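Local coordinates for precorrin-6Y C5,15-methyltransferase (Decarboxylating) (Geobacter metallireducens, PDB 3E05), which is the C-terminal domain of a cobalamin-biosynthesis enzyme that methylates and decarboxylates precorrin-6Y with S-adenosylmethionine as methyl donor, at the interface of chains A and B and the interface of chains A and C. Coordinates in Å, arbitrary orientation; residue numbers count along the deposited sequence, not the author numbering. Chains: chain A/B/C, Precorrin-6Y C5,15-methyltransferase (Decarboxylating).

Contact 1: the interface of chains A and B. Residues chain A 173, 177, 179; chain B 152, 156, 161-162.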
loop_
_atom_site.group_PDB
_atom_site.type_symbol
_atom_site.label_atom_id
_atom_site.label_comp_id
_atom_site.label_asym_id
_atom_site.label_seq_id
_atom_site.Cartn_x
_atom_site.Cartn_y
_atom_site.Cartn_z
ATOM N N LYS A 173 17.102 -0.637 -1.925
ATOM C CA LYS A 173 18.329 0.107 -1.592
ATOM C C LYS A 173 19.201 0.460 -2.807
ATOM O O LYS A 173 19.110 -0.170 -3.864
ATOM C CB LYS A 173 19.161 -0.695 -0.579
ATOM C CG LYS A 173 19.816 0.137 0.524
ATOM C CD LYS A 173 18.868 0.327 1.706
ATOM C CE LYS A 173 19.591 0.825 2.953
ATOM N NZ LYS A 173 19.893 2.283 2.894
ATOM N N GLU A 177 21.774 -5.496 -7.050
ATOM C CA GLU A 177 22.267 -5.940 -5.761
ATOM C C GLU A 177 21.701 -7.290 -5.366
ATOM O O GLU A 177 22.084 -8.286 -5.930
ATOM C CB GLU A 177 22.111 -4.849 -4.687
ATOM C CG GLU A 177 22.045 -3.451 -5.269
ATOM C CD GLU A 177 22.597 -2.371 -4.366
ATOM O OE1 GLU A 177 22.648 -1.202 -4.810
ATOM O OE2 GLU A 177 22.977 -2.668 -3.216
ATOM N N LYS A 179 17.509 -6.703 -4.998
ATOM C CA LYS A 179 16.699 -5.570 -4.703
ATOM C C LYS A 179 15.375 -5.983 -4.082
ATOM O O LYS A 179 14.422 -6.076 -4.780
ATOM C CB LYS A 179 16.517 -4.732 -5.961
ATOM C CG LYS A 179 17.664 -3.788 -6.227
ATOM C CD LYS A 179 17.692 -3.356 -7.649
ATOM C CE LYS A 179 17.839 -1.865 -7.776
ATOM N NZ LYS A 179 17.701 -1.135 -6.500
ATOM N N VAL B 152 15.599 0.125 -14.827
ATOM C CA VAL B 152 16.617 -0.303 -13.874
ATOM C C VAL B 152 17.801 -0.976 -14.587
ATOM O O VAL B 152 18.956 -0.695 -14.267
ATOM C CB VAL B 152 16.016 -1.175 -12.726
ATOM C CG1 VAL B 152 17.095 -1.648 -11.775
ATOM C CG2 VAL B 152 14.993 -0.357 -11.955
ATOM N N GLU B 156 21.582 0.722 -14.662
ATOM C CA GLU B 156 22.644 -0.066 -14.034
ATOM C C GLU B 156 23.769 -0.454 -14.998
ATOM O O GLU B 156 24.923 -0.592 -14.578
ATOM C CB GLU B 156 22.073 -1.279 -13.317
ATOM C CG GLU B 156 21.394 -0.895 -12.002
ATOM C CD GLU B 156 21.006 -2.085 -11.166
ATOM O OE1 GLU B 156 20.861 -3.192 -11.733
ATOM O OE2 GLU B 156 20.844 -1.905 -9.939
ATOM N N MET B 161 24.047 4.212 -9.558
ATOM C CA MET B 161 23.353 3.723 -8.377
ATOM C C MET B 161 21.873 3.965 -8.638
ATOM O O MET B 161 21.503 5.054 -9.087
ATOM C CB MET B 161 23.767 4.520 -7.156
ATOM C CG MET B 161 24.764 3.831 -6.277
ATOM S SD MET B 161 24.168 3.819 -4.586
ATOM C CE MET B 161 22.983 2.476 -4.698
ATOM N N VAL B 162 21.034 2.962 -8.375
ATOM C CA VAL B 162 19.589 3.060 -8.629
ATOM C C VAL B 162 18.795 2.708 -7.360
ATOM O O VAL B 162 19.037 1.681 -6.733
ATOM C CB VAL B 162 19.146 2.174 -9.844
ATOM C CG1 VAL B 162 17.612 2.196 -10.049
ATOM C CG2 VAL B 162 19.839 2.616 -11.134
#
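A:Lys179, in the loop after strand 161-172 of chain A (phi/psi -93/84°), sends its side chain to the backbone carbonyl of B:Val162, near the start of strand 161-173 of chain B, where the backbone is in beta conformation. The side-chain amine NZ of A:Lys179 donates to O of B:Val162 at 3.1 Å, standing above the carbonyl plane. A bend at the far end of the lysine, with NZ nearly eclipsed over CG (chi4 -10°), turns the amine onto this oxygen. The same NZ has a weak bond to the carbonyl O of A:Lys173, 3.1 Å away, so it faces two backbone oxygens, one from each chain, that lie close together. Tip to tip with this lysine stands B:Glu156: its carboxylate OE2 lies 3.7 Å from CE of A:Lys179 but 4.7 Å from NZ, so the pair may attract electrostatically without forming a salt bridge. B:Val152, one helical turn before B:Glu156, offers CG1 to CE of A:Lys179 at 4.1 Å, a light apolar touch. Nearby, B:Met161 bends at chi2 and chi3 and brings its methyl CE 3.7 Å from the carboxylate OE1 of A:Glu177, the two side chains crossing near a right angle; A:Glu177 is poorly ordered. The chain B side is the end of helix 145-157 and the start of strand 161-173, met by the loop between strands 161-172 and 182-183 of chain A.

Contact 2: the interface of chains A and C. Residues chain A 21, 168, 183-186; chain C 170, 180-183.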
loop_
_atom_site.group_PDB
_atom_site.type_symbol
_atom_site.label_atom_id
_atom_site.label_comp_id
_atom_site.label_asym_id
_atom_site.label_seq_id
_atom_site.Cartn_x
_atom_site.Cartn_y
_atom_site.Cartn_z
ATOM N N LYS A 21 12.636 6.103 14.534
ATOM C CA LYS A 21 11.170 6.334 14.521
ATOM C C LYS A 21 10.726 7.802 14.679
ATOM O O LYS A 21 9.531 8.096 14.598
ATOM C CB LYS A 21 10.426 5.426 15.527
ATOM C CG LYS A 21 10.400 3.932 15.176
ATOM C CD LYS A 21 9.105 3.549 14.465
ATOM C CE LYS A 21 9.079 2.072 14.092
ATOM N NZ LYS A 21 8.656 1.194 15.220
ATOM N N ASN A 168 1.766 4.815 1.588
ATOM C CA ASN A 168 2.620 3.648 1.774
ATOM C C ASN A 168 3.827 3.779 0.841
ATOM O O ASN A 168 3.688 4.144 -0.313
ATOM C CB ASN A 168 1.854 2.341 1.511
ATOM C CG ASN A 168 1.115 1.839 2.757
ATOM O OD1 ASN A 168 1.702 1.211 3.634
ATOM N ND2 ASN A 168 -0.174 2.121 2.824
ATOM N N SER A 183 9.179 -2.085 3.174
ATOM C CA SER A 183 8.109 -1.127 3.432
ATOM C C SER A 183 8.375 -0.302 4.689
ATOM O O SER A 183 8.824 -0.828 5.707
ATOM C CB SER A 183 6.763 -1.847 3.551
ATOM O OG SER A 183 6.231 -2.147 2.272
ATOM N N HIS A 184 8.093 0.994 4.606
ATOM C CA HIS A 184 7.909 1.824 5.784
ATOM C C HIS A 184 6.521 1.524 6.326
ATOM O O HIS A 184 5.646 1.058 5.600
ATOM C CB HIS A 184 7.954 3.327 5.441
ATOM C CG HIS A 184 9.271 3.799 4.893
ATOM N ND1 HIS A 184 9.372 4.863 4.020
ATOM C CD2 HIS A 184 10.535 3.360 5.094
ATOM C CE1 HIS A 184 10.641 5.060 3.707
ATOM N NE2 HIS A 184 11.369 4.156 4.341
ATOM N N ASN A 185 6.297 1.852 7.593
ATOM C CA ASN A 185 4.933 1.822 8.137
ATOM C C ASN A 185 4.075 2.891 7.461
ATOM O O ASN A 185 4.626 3.895 7.006
ATOM C CB ASN A 185 4.994 1.999 9.649
ATOM C CG ASN A 185 5.649 0.816 10.341
ATOM O OD1 ASN A 185 5.690 -0.299 9.804
ATOM N ND2 ASN A 185 6.168 1.053 11.539
ATOM N N PRO A 186 2.732 2.679 7.362
ATOM C CA PRO A 186 1.895 3.709 6.710
ATOM C C PRO A 186 1.818 4.986 7.547
ATOM O O PRO A 186 1.893 4.925 8.772
ATOM C CB PRO A 186 0.489 3.075 6.632
ATOM C CG PRO A 186 0.624 1.689 7.198
ATOM C CD PRO A 186 1.933 1.554 7.887
ATOM N N ALA C 170 -0.689 -3.928 6.291
ATOM C CA ALA C 170 -0.247 -3.221 7.472
ATOM C C ALA C 170 -1.262 -3.552 8.562
ATOM O O ALA C 170 -2.466 -3.577 8.286
ATOM C CB ALA C 170 -0.205 -1.725 7.218
ATOM N N MET C 180 -0.589 1.255 16.480
ATOM C CA MET C 180 0.185 1.680 15.318
ATOM C C MET C 180 0.103 0.634 14.205
ATOM O O MET C 180 0.254 -0.564 14.467
ATOM C CB MET C 180 1.648 1.878 15.736
ATOM C CG MET C 180 2.601 2.284 14.631
ATOM S SD MET C 180 4.271 2.661 15.217
ATOM C CE MET C 180 4.908 1.041 15.446
ATOM N N PHE C 181 -0.115 1.085 12.966
ATOM C CA PHE C 181 -0.062 0.178 11.822
ATOM C C PHE C 181 1.385 -0.119 11.471
ATOM O O PHE C 181 2.169 0.798 11.178
ATOM C CB PHE C 181 -0.787 0.769 10.609
ATOM C CG PHE C 181 -2.288 0.756 10.736
ATOM C CD1 PHE C 181 -3.020 -0.368 10.368
ATOM C CD2 PHE C 181 -2.965 1.875 11.210
ATOM C CE1 PHE C 181 -4.419 -0.384 10.475
ATOM C CE2 PHE C 181 -4.361 1.876 11.308
ATOM C CZ PHE C 181 -5.085 0.748 10.948
ATOM N N GLU C 182 1.730 -1.400 11.528
ATOM C CA GLU C 182 3.038 -1.869 11.112
ATOM C C GLU C 182 2.939 -2.637 9.802
ATOM O O GLU C 182 2.142 -3.565 9.679
ATOM C CB GLU C 182 3.652 -2.746 12.193
ATOM C CG GLU C 182 3.791 -2.037 13.522
ATOM C CD GLU C 182 4.528 -2.868 14.544
ATOM O OE1 GLU C 182 5.756 -3.038 14.393
ATOM O OE2 GLU C 182 3.877 -3.349 15.497
ATOM N N SER C 183 3.770 -2.254 8.841
ATOM C CA SER C 183 3.726 -2.811 7.509
ATOM C C SER C 183 4.560 -4.053 7.395
ATOM O O SER C 183 5.650 -4.120 7.956
ATOM C CB SER C 183 4.277 -1.792 6.517
ATOM O OG SER C 183 3.326 -0.786 6.275
HETATM O O HOH W 1 7.473 -1.076 13.114
HETATM O O HOH W 2 2.354 3.496 11.322
HETATM O O HOH W 3 8.516 -3.958 6.702
#
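C:Ser183 sits against A:His184, A:Asn185 and A:Pro186, joining two copies of the S-adenosylmethionine-dependent methyltransferase domain through the segment around their short strands 182-183. The tight part is built on this serine. Its backbone N donates to the side-chain amide oxygen OD1 of A:Asn185 at 2.9 Å, nearly straight at the hydrogen (169°) although the donor stands above the amide plane. Its hydroxyl OG donates to the carbonyl O of A:His184 at 3.0 Å, tilted 23° from the carbonyl plane. With CG of A:Asn185 anti to its carbonyl carbon (chi1 -67°), the amide extends alongside C:Phe181 and C:Glu182 to C:Ser183. The almost flat ring of A:Pro186 presses CG against the methyl CB of C:Ala170 at 3.5 Å, and the same ring edge meets CB of C:Phe181, whose phenyl group points away. CB of A:Ser183 faces CB of C:Ser183 at 3.9 Å. Towards solvent, water takes over. Water 1 links ND2 of A:Asn185, 3.0 Å away, to the carboxylate OE1 of C:Glu182, so both ends of the asparagine amide are engaged. Water 2 joins the carbonyls of A:Pro186 and C:Phe181, lying 2.7 Å from O of the latter; water 3 bridges O of A:Ser183 and O of C:Ser183. At this looser rim NZ of the poorly ordered A:Lys21 meets the methyl CE of C:Met180 tip to tip at 3.8 Å. The same amine has a weak link to water 1.

The C-alpha centres of contact 1 and contact 2 lie about 23 Å apart, and chain A supplies residues to both. They share no residue of chain A, yet both draw mainly on the stretch from strand 161-172 to the segment after strand 182-183, with A:Lys21 added in contact 2. On the partner side the long strand starting at 161 takes part in both, in chain B for contact 1 and chain C for contact 2. Each interface is two-fold symmetric, which fits the four copies of the deposited assembly, although the coordinates alone do not show that this tetramer forms in the cell.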